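Local coordinates for acyl-[acyl-carrier-protein]--UDP-N-acetylglucosamine O-acyltransferase (Acinetobacter baumannii, PDB 4E6U) that catalyses the transfer of an acyl chain from acyl carrier protein to UDP-N-acetylglucosamine, a step of lipopolysaccharide (lipid A) synthesis, at residues 166-171 against 253-258; 184-189 against 246-251; 188-191 against 196-199; 217-222 against 240-245. One frame throughout, in Å; residues are numbered along the deposited sequence.

Interaction 1. Residues 166-171 against 253-258; sequences KIDSYS and IDSLEQ
Where strand 166-167 runs out into a type II turn from D168 to S171, the backbone comes nearest to helix 250-258 at D168 and S255, with their CA atoms 6.7 Å apart. The strand belongs to the last coils of the left-handed parallel beta-helix built from hexapeptide repeats, and the helix belongs to the C-terminal helical domain packed on its end. D168 carries the contact. S255 OG donates to D168 OD2 at 2.6 Å and takes up the lone pair of that oxygen that faces away from OD1. A185 N donates to S255 OG in turn, while L251 O, one turn earlier, also lies within reach of the single hydroxyl proton, so the serine ties its own helix to two loops of the beta-helix end. Beside this bond, water 1 lies between the two segments, 2.7 Å from D168 OD2 and 2.9 Å from Q258 OE1. K166 runs alongside, its extended chi2 and chi3 (176° and -174°) carrying CE to 3.4 Å from Q258 O; the last bond then turns NZ aside. Within the turn, S171 OG donates to D168 O at 2.7 Å, in the carbonyl plane.

Interaction 2. Residues 184-189 against 246-251; sequences PAYVMA and VPEAQL
The ring of Y186 has A185 CB over one face, 3.8 Å above the plane and displaced toward the rim, while E248 O lies at its edge in the ring plane. That carbonyl accepts the phenol: Y186 OH donates to E248 O at 2.7 Å. The hydroxyl arrives at 124° to the C=O bond, an ordinary angle for a carbonyl acceptor, though tilted 26° from the carbonyl plane. With chi1 of -41°, Y186 CG stands beside its own backbone N, and the ring reaches across to the residues that lead into helix 250-258. L251 crosses the tyrosine side chain at about a right angle, its CD1 3.4 Å from Y186 OH and 3.9 Å from CZ. The base of the same leucine meets the loop directly, since A185 CB touches L251 CB at 3.5 Å. E248 adds only the root of its side chain, with CB 3.6 Å from Y186 OH. The type II turn from P184 to V187 thus offers a methyl group and a phenol to the segment 246-251: one packs, the other ties down a main-chain carbonyl. L217 of helix 211-225, L252 of helix 250-258 and I199 of strand 194-199 also touch Y186, placing the tyrosine where the end of the beta-helix meets the C-terminal helices.

Interaction 3. Residues 188-191 against 196-199; sequences MASG and AFGI
M188 and F197 are joined through the backbone in the antiparallel hairpin of strands 187-191 and 194-199, which edges one sheet of the left-handed beta-helix. The segment axes approach to 4.6 Å, with 157° between their directions. The close part is a beta bulge, in which F197 and G198 both stand opposite M188. M188 N donates to G198 O at 2.8 Å, almost straight at 176°, and M188 O receives F197 N, also at 2.8 Å. A weaker CA-H...O contact brings A196 CA to the same M188 O at 3.4 Å. One step along, A189 and A196 form a non-hydrogen-bonded pair, and both methyl groups lie on one face of the sheet. Helix 211-225 covers A196 there through Y221 and F225, while V183 and V264 pack on A189. The other part is more open and less rigid: F197 is exposed, M188 and S190 are partly so, and both M188 and F197 were modelled in two conformations. In the conformers described here, M188 bends at chi2 and chi3, its CG lying 3.7 Å from I199 C and its SD staying near I199 O. The F197 ring turns its edge to the S190 carbonyl, S190 O lying in the ring plane, while S190 OG comes within 3.3 Å of F197 CE1.

Interaction 4. Residues 217-222 against 240-245; sequences LREAYK and SEILPS
I242 sets CG1 beside its backbone N (chi1 -63°) and then runs on nearly straight (chi2 166°), which carries CD1 out to the side of helix 211-225 at E219 and A220. This methyl does most of the touching. I242 CD1 lies 3.6 Å from A220 N, resting against the helix backbone beside the A220 methyl. The same CD1 is 3.8 Å from E219 CB. E219 crosses the isoleucine obliquely. With chi1 of -65° and an extended chain beyond CG, its OE2 ends 4.0 Å from I242 CG1 in the conformer described. The acid has a second conformer, so this outer part of the contact is less fixed than the methyl against the alanine; E219 OE1 is bonded to Q215 one turn back. The meeting is therefore apolar and small, one isoleucine against one turn of helix. I242 lies where helix 231-241 gives way to the residues leading toward helix 250-258, and A249 packs on it. L252 of helix 250-258 touches A220 and L217, so the three helices 211-225, 231-241 and 250-258 come together around this point of the C-terminal domain.

In the fold
From the N terminus the chain winds through the coils of the beta-helix to 166-171, which opens the longest loop; helix 250-258 closes it in interaction 1. Nested inside, 184-189 opens interaction 2, closed by 246-251, which runs into helix 250-258. Interaction 3 shares M188 and A189 with it and closes at once as a hairpin. Interaction 4 follows in series, joining helix 211-225 to 240-245, still within the loops of interactions 1 and 2. No loops cross. Interactions 1 and 2 bind the last helix to the beta-helix end, while Y221 and L217 bring helix 211-225 against the hairpin of interaction 3.

Interaction 1. Residues 166-171 against 253-258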
loop_
_atom_site.group_PDB
_atom_site.type_symbol
_atom_site.label_atom_id
_atom_site.label_comp_id
_atom_site.label_asym_id
_atom_site.label_seq_id
_atom_site.Cartn_x
_atom_site.Cartn_y
_atom_site.Cartn_z
ATOM N N LYS A 166 -8.089 -2.554 19.490
ATOM C CA LYS A 166 -7.161 -3.285 20.332
ATOM C C LYS A 166 -6.996 -4.688 19.786
ATOM O O LYS A 166 -7.966 -5.425 19.619
ATOM C CB LYS A 166 -7.661 -3.300 21.789
ATOM C CG LYS A 166 -7.852 -1.899 22.322
ATOM C CD LYS A 166 -8.443 -1.852 23.735
ATOM C CE LYS A 166 -8.750 -0.423 24.136
ATOM N NZ LYS A 166 -7.533 0.443 24.201
ATOM N N ILE A 167 -5.760 -5.054 19.465
ATOM C CA ILE A 167 -5.440 -6.333 18.851
ATOM C C ILE A 167 -4.567 -7.070 19.836
ATOM O O ILE A 167 -3.400 -6.709 20.074
ATOM C CB ILE A 167 -4.677 -6.140 17.512
ATOM C CG1 ILE A 167 -5.367 -5.083 16.640
ATOM C CG2 ILE A 167 -4.492 -7.481 16.815
ATOM C CD1 ILE A 167 -6.806 -5.401 16.256
ATOM N N ASP A 168 -5.146 -8.066 20.491
ATOM C CA ASP A 168 -4.482 -8.648 21.643
ATOM C C ASP A 168 -3.553 -9.820 21.321
ATOM O O ASP A 168 -3.472 -10.291 20.175
ATOM C CB ASP A 168 -5.513 -8.969 22.741
ATOM C CG ASP A 168 -5.858 -7.739 23.576
ATOM O OD1 ASP A 168 -5.162 -6.709 23.474
ATOM O OD2 ASP A 168 -6.811 -7.790 24.375
ATOM N N SER A 169 -2.826 -10.270 22.339
ATOM C CA SER A 169 -1.718 -11.188 22.112
ATOM C C SER A 169 -2.098 -12.486 21.451
ATOM O O SER A 169 -3.187 -13.014 21.708
ATOM C CB SER A 169 -0.974 -11.448 23.413
ATOM O OG SER A 169 -0.433 -10.241 23.905
ATOM N N TYR A 170 -1.213 -12.987 20.582
ATOM C CA TYR A 170 -1.355 -14.284 19.902
ATOM C C TYR A 170 -2.463 -14.337 18.857
ATOM O O TYR A 170 -2.769 -15.404 18.320
ATOM C CB TYR A 170 -1.527 -15.446 20.911
ATOM C CG TYR A 170 -0.477 -15.489 21.994
ATOM C CD1 TYR A 170 -0.787 -15.101 23.298
ATOM C CD2 TYR A 170 0.833 -15.902 21.718
ATOM C CE1 TYR A 170 0.176 -15.136 24.312
ATOM C CE2 TYR A 170 1.801 -15.941 22.715
ATOM C CZ TYR A 170 1.467 -15.548 24.003
ATOM O OH TYR A 170 2.437 -15.593 24.984
ATOM N N SER A 171 -3.067 -13.188 18.567
ATOM C CA SER A 171 -4.065 -13.108 17.507
ATOM C C SER A 171 -3.390 -13.095 16.130
ATOM O O SER A 171 -2.179 -12.823 16.013
ATOM C CB SER A 171 -4.943 -11.878 17.687
ATOM O OG SER A 171 -4.173 -10.680 17.602
ATOM N N ILE A 253 -10.557 -12.806 28.713
ATOM C CA ILE A 253 -11.337 -11.972 29.610
ATOM C C ILE A 253 -10.868 -10.513 29.548
ATOM O O ILE A 253 -11.675 -9.607 29.390
ATOM C CB ILE A 253 -11.303 -12.518 31.057
ATOM C CG1 ILE A 253 -12.064 -13.855 31.118
ATOM C CG2 ILE A 253 -11.925 -11.512 32.016
ATOM C CD1 ILE A 253 -11.809 -14.667 32.390
ATOM N N ASP A 254 -9.550 -10.315 29.603
ATOM C CA ASP A 254 -8.965 -8.979 29.514
ATOM C C ASP A 254 -9.382 -8.283 28.220
ATOM O O ASP A 254 -9.763 -7.125 28.234
ATOM C CB ASP A 254 -7.434 -9.034 29.560
ATOM C CG ASP A 254 -6.874 -9.458 30.911
ATOM O OD1 ASP A 254 -7.579 -9.376 31.954
ATOM O OD2 ASP A 254 -5.690 -9.866 30.918
ATOM N N SER A 255 -9.306 -8.993 27.088
ATOM C CA SER A 255 -9.748 -8.413 25.813
ATOM C C SER A 255 -11.165 -7.857 25.890
ATOM O O SER A 255 -11.447 -6.755 25.424
ATOM C CB SER A 255 -9.702 -9.462 24.698
ATOM O OG SER A 255 -8.385 -9.917 24.463
ATOM N N LEU A 256 -12.073 -8.648 26.456
ATOM C CA LEU A 256 -13.468 -8.251 26.479
ATOM C C LEU A 256 -13.730 -7.131 27.477
ATOM O O LEU A 256 -14.529 -6.242 27.214
ATOM C CB LEU A 256 -14.348 -9.465 26.757
ATOM C CG LEU A 256 -14.824 -10.224 25.496
ATOM C CD1 LEU A 256 -13.713 -10.625 24.496
ATOM C CD2 LEU A 256 -15.595 -11.454 25.947
ATOM N N GLU A 257 -13.004 -7.152 28.591
ATOM C CA GLU A 257 -13.151 -6.109 29.606
ATOM C C GLU A 257 -12.557 -4.776 29.155
ATOM O O GLU A 257 -13.052 -3.713 29.518
ATOM C CB GLU A 257 -12.525 -6.565 30.924
ATOM C CG GLU A 257 -13.332 -7.711 31.544
ATOM C CD GLU A 257 -12.907 -8.136 32.935
ATOM O OE1 GLU A 257 -11.712 -8.033 33.293
ATOM O OE2 GLU A 257 -13.803 -8.608 33.674
ATOM N N GLN A 258 -11.514 -4.840 28.331
ATOM C CA GLN A 258 -10.778 -3.629 27.940
ATOM C C GLN A 258 -11.310 -2.984 26.669
ATOM O O GLN A 258 -10.955 -1.848 26.331
ATOM C CB GLN A 258 -9.292 -3.950 27.799
ATOM C CG GLN A 258 -8.622 -4.216 29.130
ATOM C CD GLN A 258 -7.266 -4.885 29.000
ATOM O OE1 GLN A 258 -6.790 -5.164 27.891
ATOM N NE2 GLN A 258 -6.636 -5.156 30.134
HETATM O O HOH W 1 -7.437 -5.216 25.038
#

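Interaction 2. Residues 184-189 against 246-251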
loop_
_atom_site.group_PDB
_atom_site.type_symbol
_atom_site.label_atom_id
_atom_site.label_comp_id
_atom_site.label_asym_id
_atom_site.label_seq_id
_atom_site.Cartn_x
_atom_site.Cartn_y
_atom_site.Cartn_z
ATOM N N PRO A 184 -9.724 -10.128 19.995
ATOM C CA PRO A 184 -9.270 -10.644 21.281
ATOM C C PRO A 184 -8.061 -11.567 21.195
ATOM O O PRO A 184 -7.705 -12.060 20.106
ATOM C CB PRO A 184 -10.505 -11.414 21.798
ATOM C CG PRO A 184 -11.640 -10.804 21.097
ATOM C CD PRO A 184 -11.127 -10.488 19.716
ATOM N N ALA A 185 -7.446 -11.808 22.351
ATOM C CA ALA A 185 -6.299 -12.697 22.477
ATOM C C ALA A 185 -6.581 -14.033 21.826
ATOM O O ALA A 185 -7.695 -14.565 21.952
ATOM C CB ALA A 185 -5.935 -12.900 23.962
ATOM N N TYR A 186 -5.591 -14.575 21.111
ATOM C CA TYR A 186 -5.671 -15.889 20.444
ATOM C C TYR A 186 -6.588 -15.977 19.225
ATOM O O TYR A 186 -6.654 -17.028 18.603
ATOM C CB TYR A 186 -6.114 -17.015 21.400
ATOM C CG TYR A 186 -5.518 -16.985 22.769
ATOM C CD1 TYR A 186 -4.158 -17.209 22.966
ATOM C CD2 TYR A 186 -6.329 -16.759 23.887
ATOM C CE1 TYR A 186 -3.606 -17.191 24.243
ATOM C CE2 TYR A 186 -5.795 -16.743 25.160
ATOM C CZ TYR A 186 -4.437 -16.960 25.338
ATOM O OH TYR A 186 -3.923 -16.947 26.613
ATOM N N VAL A 187 -7.293 -14.905 18.873
ATOM C CA VAL A 187 -8.324 -15.004 17.842
ATOM C C VAL A 187 -7.764 -14.847 16.425
ATOM O O VAL A 187 -6.860 -14.032 16.196
ATOM C CB VAL A 187 -9.495 -14.015 18.118
ATOM C CG1 VAL A 187 -10.448 -13.930 16.949
ATOM C CG2 VAL A 187 -10.268 -14.449 19.397
ATOM N N MET A 188 -8.274 -15.653 15.500
ATOM C CA MET A 188 -7.999 -15.499 14.075
ATOM C C MET A 188 -9.121 -14.682 13.485
ATOM O O MET A 188 -10.287 -15.071 13.602
ATOM C CB MET A 188 -7.953 -16.859 13.390
ATOM C CG MET A 188 -7.193 -17.887 14.158
ATOM S SD MET A 188 -6.308 -19.132 13.195
ATOM C CE MET A 188 -5.377 -18.127 12.031
ATOM N N ALA A 189 -8.799 -13.537 12.887
ATOM C CA ALA A 189 -9.792 -12.678 12.264
ATOM C C ALA A 189 -9.323 -12.340 10.868
ATOM O O ALA A 189 -8.129 -12.124 10.647
ATOM C CB ALA A 189 -10.005 -11.411 13.066
ATOM N N VAL A 246 -7.917 -23.293 33.322
ATOM C CA VAL A 246 -7.253 -22.739 32.130
ATOM C C VAL A 246 -6.912 -21.269 32.389
ATOM O O VAL A 246 -7.626 -20.358 31.954
ATOM C CB VAL A 246 -8.113 -22.927 30.853
ATOM C CG1 VAL A 246 -7.371 -22.411 29.609
ATOM C CG2 VAL A 246 -8.489 -24.391 30.663
ATOM N N PRO A 247 -5.810 -21.018 33.121
ATOM C CA PRO A 247 -5.441 -19.648 33.457
ATOM C C PRO A 247 -5.171 -18.774 32.221
ATOM O O PRO A 247 -5.299 -17.546 32.290
ATOM C CB PRO A 247 -4.168 -19.817 34.309
ATOM C CG PRO A 247 -3.690 -21.175 34.038
ATOM C CD PRO A 247 -4.898 -21.998 33.744
ATOM N N GLU A 248 -4.847 -19.426 31.110
ATOM C CA GLU A 248 -4.629 -18.754 29.822
ATOM C C GLU A 248 -5.883 -18.039 29.317
ATOM O O GLU A 248 -5.801 -17.115 28.510
ATOM C CB GLU A 248 -4.145 -19.765 28.776
ATOM C CG GLU A 248 -2.773 -20.410 29.097
ATOM C CD GLU A 248 -2.836 -21.583 30.073
ATOM O OE1 GLU A 248 -3.936 -21.946 30.540
ATOM O OE2 GLU A 248 -1.767 -22.161 30.372
ATOM N N ALA A 249 -7.053 -18.446 29.811
ATOM C CA ALA A 249 -8.286 -17.765 29.432
ATOM C C ALA A 249 -8.383 -16.335 29.961
ATOM O O ALA A 249 -9.205 -15.539 29.488
ATOM C CB ALA A 249 -9.512 -18.593 29.849
ATOM N N GLN A 250 -7.530 -15.971 30.924
ATOM C CA GLN A 250 -7.545 -14.605 31.432
ATOM C C GLN A 250 -7.271 -13.538 30.349
ATOM O O GLN A 250 -7.818 -12.441 30.400
ATOM C CB GLN A 250 -6.583 -14.431 32.619
ATOM C CG GLN A 250 -6.666 -13.049 33.282
ATOM C CD GLN A 250 -8.035 -12.735 33.885
ATOM O OE1 GLN A 250 -8.593 -13.548 34.616
ATOM N NE2 GLN A 250 -8.560 -11.554 33.603
ATOM N N LEU A 251 -6.430 -13.877 29.373
ATOM C CA LEU A 251 -6.180 -12.950 28.262
ATOM C C LEU A 251 -7.431 -12.641 27.445
ATOM O O LEU A 251 -7.609 -11.507 26.998
ATOM C CB LEU A 251 -5.067 -13.458 27.341
ATOM C CG LEU A 251 -3.640 -13.563 27.878
ATOM C CD1 LEU A 251 -2.691 -13.726 26.684
ATOM C CD2 LEU A 251 -3.229 -12.350 28.720
#

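Interaction 3. Residues 188-191 against 196-199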
loop_
_atom_site.group_PDB
_atom_site.type_symbol
_atom_site.label_atom_id
_atom_site.label_comp_id
_atom_site.label_asym_id
_atom_site.label_seq_id
_atom_site.Cartn_x
_atom_site.Cartn_y
_atom_site.Cartn_z
ATOM N N MET A 188 -8.274 -15.653 15.500
ATOM C CA MET A 188 -7.999 -15.499 14.075
ATOM C C MET A 188 -9.121 -14.682 13.485
ATOM O O MET A 188 -10.287 -15.071 13.602
ATOM C CB MET A 188 -7.953 -16.859 13.390
ATOM C CG MET A 188 -7.193 -17.887 14.158
ATOM S SD MET A 188 -6.308 -19.132 13.195
ATOM C CE MET A 188 -5.377 -18.127 12.031
ATOM N N ALA A 189 -8.799 -13.537 12.887
ATOM C CA ALA A 189 -9.792 -12.678 12.264
ATOM C C ALA A 189 -9.323 -12.340 10.868
ATOM O O ALA A 189 -8.129 -12.124 10.647
ATOM C CB ALA A 189 -10.005 -11.411 13.066
ATOM N N SER A 190 -10.246 -12.326 9.920
ATOM C CA SER A 190 -9.903 -11.939 8.562
ATOM C C SER A 190 -11.109 -11.430 7.808
ATOM O O SER A 190 -12.256 -11.702 8.183
ATOM C CB SER A 190 -9.265 -13.112 7.810
ATOM O OG SER A 190 -10.187 -14.173 7.675
ATOM N N GLY A 191 -10.831 -10.706 6.732
ATOM C CA GLY A 191 -11.856 -10.272 5.794
ATOM C C GLY A 191 -12.068 -8.773 5.701
ATOM O O GLY A 191 -11.559 -7.981 6.523
ATOM N N ALA A 196 -14.338 -12.992 13.010
ATOM C CA ALA A 196 -13.529 -13.983 13.739
ATOM C C ALA A 196 -13.785 -15.376 13.164
ATOM O O ALA A 196 -14.930 -15.701 12.820
ATOM C CB ALA A 196 -13.844 -13.964 15.236
ATOM N N PHE A 197 -12.739 -16.190 13.034
ATOM C CA PHE A 197 -12.916 -17.550 12.498
ATOM C C PHE A 197 -12.485 -18.691 13.406
ATOM O O PHE A 197 -12.727 -19.862 13.095
ATOM C CB PHE A 197 -12.407 -17.785 11.044
ATOM C CG PHE A 197 -13.035 -16.931 9.999
ATOM C CD1 PHE A 197 -12.588 -15.634 9.752
ATOM C CD2 PHE A 197 -14.027 -17.463 9.187
ATOM C CE1 PHE A 197 -13.179 -14.859 8.756
ATOM C CE2 PHE A 197 -14.615 -16.703 8.189
ATOM C CZ PHE A 197 -14.189 -15.401 7.968
ATOM N N GLY A 198 -11.917 -18.371 14.552
ATOM C CA GLY A 198 -11.496 -19.423 15.469
ATOM C C GLY A 198 -10.311 -18.990 16.290
ATOM O O GLY A 198 -9.907 -17.833 16.239
ATOM N N ILE A 199 -9.781 -19.928 17.063
ATOM C CA ILE A 199 -8.637 -19.723 17.934
ATOM C C ILE A 199 -7.386 -20.091 17.148
ATOM O O ILE A 199 -7.434 -20.951 16.259
ATOM C CB ILE A 199 -8.758 -20.641 19.203
ATOM C CG1 ILE A 199 -9.900 -20.168 20.123
ATOM C CG2 ILE A 199 -7.446 -20.716 19.973
ATOM C CD1 ILE A 199 -9.697 -18.789 20.753
#

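Interaction 4. Residues 217-222 against 240-245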
loop_
_atom_site.group_PDB
_atom_site.type_symbol
_atom_site.label_atom_id
_atom_site.label_comp_id
_atom_site.label_asym_id
_atom_site.label_seq_id
_atom_site.Cartn_x
_atom_site.Cartn_y
_atom_site.Cartn_z
ATOM N N LEU A 217 -9.887 -22.910 25.621
ATOM C CA LEU A 217 -9.942 -21.704 24.806
ATOM C C LEU A 217 -10.960 -21.825 23.674
ATOM O O LEU A 217 -11.615 -20.848 23.333
ATOM C CB LEU A 217 -8.543 -21.349 24.282
ATOM C CG LEU A 217 -7.485 -21.102 25.369
ATOM C CD1 LEU A 217 -6.119 -20.912 24.738
ATOM C CD2 LEU A 217 -7.835 -19.904 26.238
ATOM N N ARG A 218 -11.115 -23.027 23.135
ATOM C CA ARG A 218 -12.143 -23.280 22.125
ATOM C C ARG A 218 -13.549 -23.127 22.703
ATOM O O ARG A 218 -14.429 -22.563 22.058
ATOM C CB ARG A 218 -11.961 -24.654 21.493
ATOM C CG ARG A 218 -10.691 -24.732 20.642
ATOM C CD ARG A 218 -10.371 -26.134 20.199
ATOM N NE ARG A 218 -11.252 -26.576 19.126
ATOM C CZ ARG A 218 -10.961 -27.562 18.280
ATOM N NH1 ARG A 218 -9.802 -28.207 18.379
ATOM N NH2 ARG A 218 -11.831 -27.903 17.335
ATOM N N GLU A 219 -13.742 -23.604 23.934
ATOM C CA GLU A 219 -15.031 -23.421 24.607
ATOM C C GLU A 219 -15.286 -21.950 24.890
ATOM O O GLU A 219 -16.393 -21.453 24.677
ATOM C CB GLU A 219 -15.089 -24.226 25.912
ATOM C CG GLU A 219 -15.026 -25.742 25.725
ATOM C CD GLU A 219 -14.896 -26.485 27.045
ATOM O OE1 GLU A 219 -15.318 -27.661 27.096
ATOM O OE2 GLU A 219 -14.385 -25.899 28.028
ATOM N N ALA A 220 -14.235 -21.237 25.311
ATOM C CA ALA A 220 -14.350 -19.814 25.531
ATOM C C ALA A 220 -14.737 -19.080 24.246
ATOM O O ALA A 220 -15.585 -18.183 24.261
ATOM C CB ALA A 220 -13.037 -19.257 26.114
ATOM N N TYR A 221 -14.109 -19.484 23.136
ATOM C CA TYR A 221 -14.429 -18.920 21.828
ATOM C C TYR A 221 -15.918 -19.121 21.509
ATOM O O TYR A 221 -16.598 -18.194 21.066
ATOM C CB TYR A 221 -13.540 -19.545 20.738
ATOM C CG TYR A 221 -13.816 -18.959 19.381
ATOM C CD1 TYR A 221 -13.036 -17.910 18.891
ATOM C CD2 TYR A 221 -14.870 -19.420 18.603
ATOM C CE1 TYR A 221 -13.297 -17.341 17.642
ATOM C CE2 TYR A 221 -15.142 -18.854 17.350
ATOM C CZ TYR A 221 -14.342 -17.821 16.885
ATOM O OH TYR A 221 -14.620 -17.259 15.653
ATOM N N LYS A 222 -16.421 -20.332 21.734
ATOM C CA LYS A 222 -17.824 -20.594 21.467
ATOM C C LYS A 222 -18.732 -19.713 22.314
ATOM O O LYS A 222 -19.731 -19.181 21.809
ATOM C CB LYS A 222 -18.159 -22.053 21.726
ATOM C CG LYS A 222 -17.596 -23.043 20.734
ATOM C CD LYS A 222 -17.956 -24.450 21.185
ATOM C CE LYS A 222 -18.330 -25.333 20.028
ATOM N NZ LYS A 222 -19.128 -26.500 20.497
ATOM N N SER A 240 -16.478 -18.724 35.455
ATOM C CA SER A 240 -17.106 -19.829 36.196
ATOM C C SER A 240 -16.486 -21.177 35.864
ATOM O O SER A 240 -16.078 -21.947 36.758
ATOM C CB SER A 240 -18.622 -19.870 35.858
ATOM O OG SER A 240 -19.301 -20.920 36.557
ATOM N N GLU A 241 -16.422 -21.477 34.572
ATOM C CA GLU A 241 -16.220 -22.839 34.127
ATOM C C GLU A 241 -14.864 -23.156 33.515
ATOM O O GLU A 241 -14.475 -24.320 33.454
ATOM C CB GLU A 241 -17.323 -23.250 33.138
ATOM C CG GLU A 241 -18.751 -23.181 33.706
ATOM C CD GLU A 241 -18.956 -24.116 34.885
ATOM O OE1 GLU A 241 -18.849 -25.347 34.724
ATOM O OE2 GLU A 241 -19.200 -23.592 35.957
ATOM N N ILE A 242 -14.171 -22.132 33.024
ATOM C CA ILE A 242 -12.975 -22.376 32.218
ATOM C C ILE A 242 -11.715 -21.865 32.888
ATOM O O ILE A 242 -10.728 -22.606 33.002
ATOM C CB ILE A 242 -13.131 -21.778 30.798
ATOM C CG1 ILE A 242 -14.284 -22.477 30.070
ATOM C CG2 ILE A 242 -11.806 -21.902 29.995
ATOM C CD1 ILE A 242 -14.755 -21.750 28.801
ATOM N N LEU A 243 -11.763 -20.616 33.347
ATOM C CA LEU A 243 -10.605 -19.957 33.969
ATOM C C LEU A 243 -9.942 -20.756 35.106
ATOM O O LEU A 243 -8.712 -20.769 35.192
ATOM C CB LEU A 243 -10.987 -18.561 34.463
ATOM C CG LEU A 243 -9.872 -17.671 35.034
ATOM C CD1 LEU A 243 -8.817 -17.340 33.947
ATOM C CD2 LEU A 243 -10.468 -16.402 35.603
ATOM N N PRO A 244 -10.738 -21.430 35.972
ATOM C CA PRO A 244 -10.071 -22.116 37.085
ATOM C C PRO A 244 -9.037 -23.170 36.661
ATOM O O PRO A 244 -7.995 -23.289 37.320
ATOM C CB PRO A 244 -11.247 -22.757 37.848
ATOM C CG PRO A 244 -12.371 -21.819 37.601
ATOM C CD PRO A 244 -12.208 -21.495 36.118
ATOM N N SER A 245 -9.293 -23.916 35.588
ATOM C CA SER A 245 -8.320 -24.904 35.107
ATOM C C SER A 245 -7.497 -24.411 33.919
ATOM O O SER A 245 -6.513 -25.048 33.547
ATOM C CB SER A 245 -9.003 -26.232 34.760
ATOM O OG SER A 245 -9.815 -26.124 33.604
#